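Long-range contact in alpha-rhamnosidase (Dictyoglomus thermophilum, PDB 6I60), which probably hydrolyses terminal non-reducing alpha-L-rhamnose residues from alpha-L-rhamnosides: residues 883-888 / 936-941. Residues are numbered along the deposited sequence; the frame is centred on the assembly and turned at random.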
# COMPACT_ATOMS: atom_id res chain seq x y z
N SER A 883 -11.58 -14.55 29.59
CA SER A 883 -12.19 -13.25 29.39
C SER A 883 -12.25 -12.90 27.90
O SER A 883 -11.49 -13.43 27.08
CB SER A 883 -11.42 -12.16 30.14
OG SER A 883 -11.46 -12.38 31.54
N MET A 884 -13.18 -12.01 27.56
CA MET A 884 -13.31 -11.54 26.19
C MET A 884 -14.04 -10.21 26.18
O MET A 884 -15.14 -10.10 26.73
CB MET A 884 -14.05 -12.56 25.32
CG MET A 884 -13.70 -12.47 23.84
SD MET A 884 -14.59 -13.68 22.85
CE MET A 884 -14.71 -15.04 24.00
N ARG A 885 -13.44 -9.20 25.56
CA ARG A 885 -14.04 -7.87 25.43
C ARG A 885 -14.00 -7.46 23.97
O ARG A 885 -12.92 -7.37 23.38
CB ARG A 885 -13.31 -6.84 26.30
CG ARG A 885 -13.97 -5.47 26.29
CD ARG A 885 -13.05 -4.41 26.86
NE ARG A 885 -13.78 -3.20 27.22
CZ ARG A 885 -13.88 -2.12 26.45
NH1 ARG A 885 -13.30 -2.10 25.26
NH2 ARG A 885 -14.57 -1.07 26.87
N ILE A 886 -15.18 -7.19 23.40
CA ILE A 886 -15.28 -6.82 22.00
C ILE A 886 -15.92 -5.44 21.90
O ILE A 886 -16.55 -4.94 22.83
CB ILE A 886 -16.09 -7.84 21.18
CG1 ILE A 886 -17.57 -7.81 21.59
CG2 ILE A 886 -15.51 -9.24 21.34
CD1 ILE A 886 -18.50 -8.40 20.56
N SER A 887 -15.73 -4.81 20.74
CA SER A 887 -16.31 -3.51 20.45
C SER A 887 -16.82 -3.52 19.01
O SER A 887 -16.06 -3.80 18.08
CB SER A 887 -15.29 -2.39 20.65
OG SER A 887 -15.18 -2.06 22.02
N VAL A 888 -18.11 -3.22 18.84
CA VAL A 888 -18.75 -3.20 17.54
C VAL A 888 -19.24 -1.78 17.28
O VAL A 888 -19.96 -1.23 18.12
CB VAL A 888 -19.93 -4.19 17.44
CG1 VAL A 888 -20.42 -4.30 16.01
CG2 VAL A 888 -19.52 -5.55 17.99
N SER A 936 -19.89 -2.03 23.25
CA SER A 936 -18.82 -2.78 23.89
C SER A 936 -19.41 -3.81 24.85
O SER A 936 -20.35 -3.51 25.59
CB SER A 936 -17.87 -1.85 24.65
OG SER A 936 -17.52 -0.73 23.86
N TYR A 937 -18.86 -5.02 24.83
CA TYR A 937 -19.37 -6.11 25.64
C TYR A 937 -18.21 -6.87 26.27
O TYR A 937 -17.12 -6.97 25.69
CB TYR A 937 -20.23 -7.08 24.81
CG TYR A 937 -21.36 -6.42 24.06
CD1 TYR A 937 -21.17 -5.95 22.77
CD2 TYR A 937 -22.61 -6.29 24.63
CE1 TYR A 937 -22.20 -5.35 22.07
CE2 TYR A 937 -23.65 -5.69 23.95
CZ TYR A 937 -23.44 -5.22 22.67
OH TYR A 937 -24.47 -4.62 21.98
N ASN A 938 -18.46 -7.41 27.46
CA ASN A 938 -17.49 -8.21 28.20
C ASN A 938 -18.11 -9.57 28.49
O ASN A 938 -19.17 -9.65 29.13
CB ASN A 938 -17.08 -7.52 29.50
CG ASN A 938 -16.36 -6.21 29.27
OD1 ASN A 938 -16.97 -5.22 28.89
ND2 ASN A 938 -15.05 -6.21 29.49
N PHE A 939 -17.46 -10.63 28.02
CA PHE A 939 -17.94 -12.00 28.20
C PHE A 939 -16.97 -12.76 29.09
O PHE A 939 -15.75 -12.59 29.00
CB PHE A 939 -18.10 -12.70 26.86
CG PHE A 939 -19.05 -12.00 25.92
CD1 PHE A 939 -18.57 -11.19 24.91
CD2 PHE A 939 -20.42 -12.15 26.07
CE1 PHE A 939 -19.45 -10.54 24.05
CE2 PHE A 939 -21.30 -11.51 25.21
CZ PHE A 939 -20.81 -10.70 24.20
N TYR A 940 -17.52 -13.62 29.95
CA TYR A 940 -16.74 -14.33 30.97
C TYR A 940 -17.13 -15.80 30.97
O TYR A 940 -18.20 -16.16 31.46
CB TYR A 940 -16.98 -13.73 32.35
CG TYR A 940 -16.51 -12.30 32.51
CD1 TYR A 940 -17.40 -11.24 32.39
CD2 TYR A 940 -15.19 -12.01 32.80
CE1 TYR A 940 -16.98 -9.94 32.54
CE2 TYR A 940 -14.76 -10.71 32.96
CZ TYR A 940 -15.66 -9.68 32.83
OH TYR A 940 -15.24 -8.38 32.99
N MET A 941 -16.23 -16.65 30.50
CA MET A 941 -16.44 -18.09 30.51
C MET A 941 -15.67 -18.62 31.69
O MET A 941 -14.47 -18.67 31.64
CB MET A 941 -15.88 -18.71 29.27
CG MET A 941 -16.84 -19.63 28.61
SD MET A 941 -16.04 -21.13 28.16
CE MET A 941 -16.90 -21.51 26.67
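Met884 and Phe939 form a hydrogen-bonded pair between two antiparallel strands, 883-888 and 936-941, neighbours in a beta-sandwich of the C-terminal part of the chain. Phe939 N donates to Met884 O at 2.7 Å, almost straight; the return bond from Met884 N is weak. Two bonds also join Ile886 and Tyr937. Met884, Ile886, Tyr937 and Phe939 are buried on the inner face, against strands 893-899 and 927-932 of the other sheet. CG1 of Ile886 sits between its backbone N and carbonyl carbon (chi1 69°). There it meets the edges of two rings, with Phe939 CE1 at 4.1 Å and Tyr937 CD1 at 4.2 Å. The partly exposed face carries Ser883, Arg885, Ser887, Ser936, Asn938 and Tyr940. Arg885 runs extended alongside Asn938, its CG opposite the backbone N (chi1 -175°) and 3.5 Å from Asn938 ND2. The guanidinium and amide planes are turned 69° apart. CB of Ser936 lies over one guanidinium face, 4.1 Å from Arg885 NH2. Glu872, on the adjoining strand, makes a long, weak ion pair with Arg885. Replacing Arg885 with alanine would probably strip the Asn938 amide of the CG and CD methylenes alongside it and leave Glu872 without this charged partner. At the end of the pairing, Ser887 OG and Ser936 OG share a hydrogen bond of 3.3 Å.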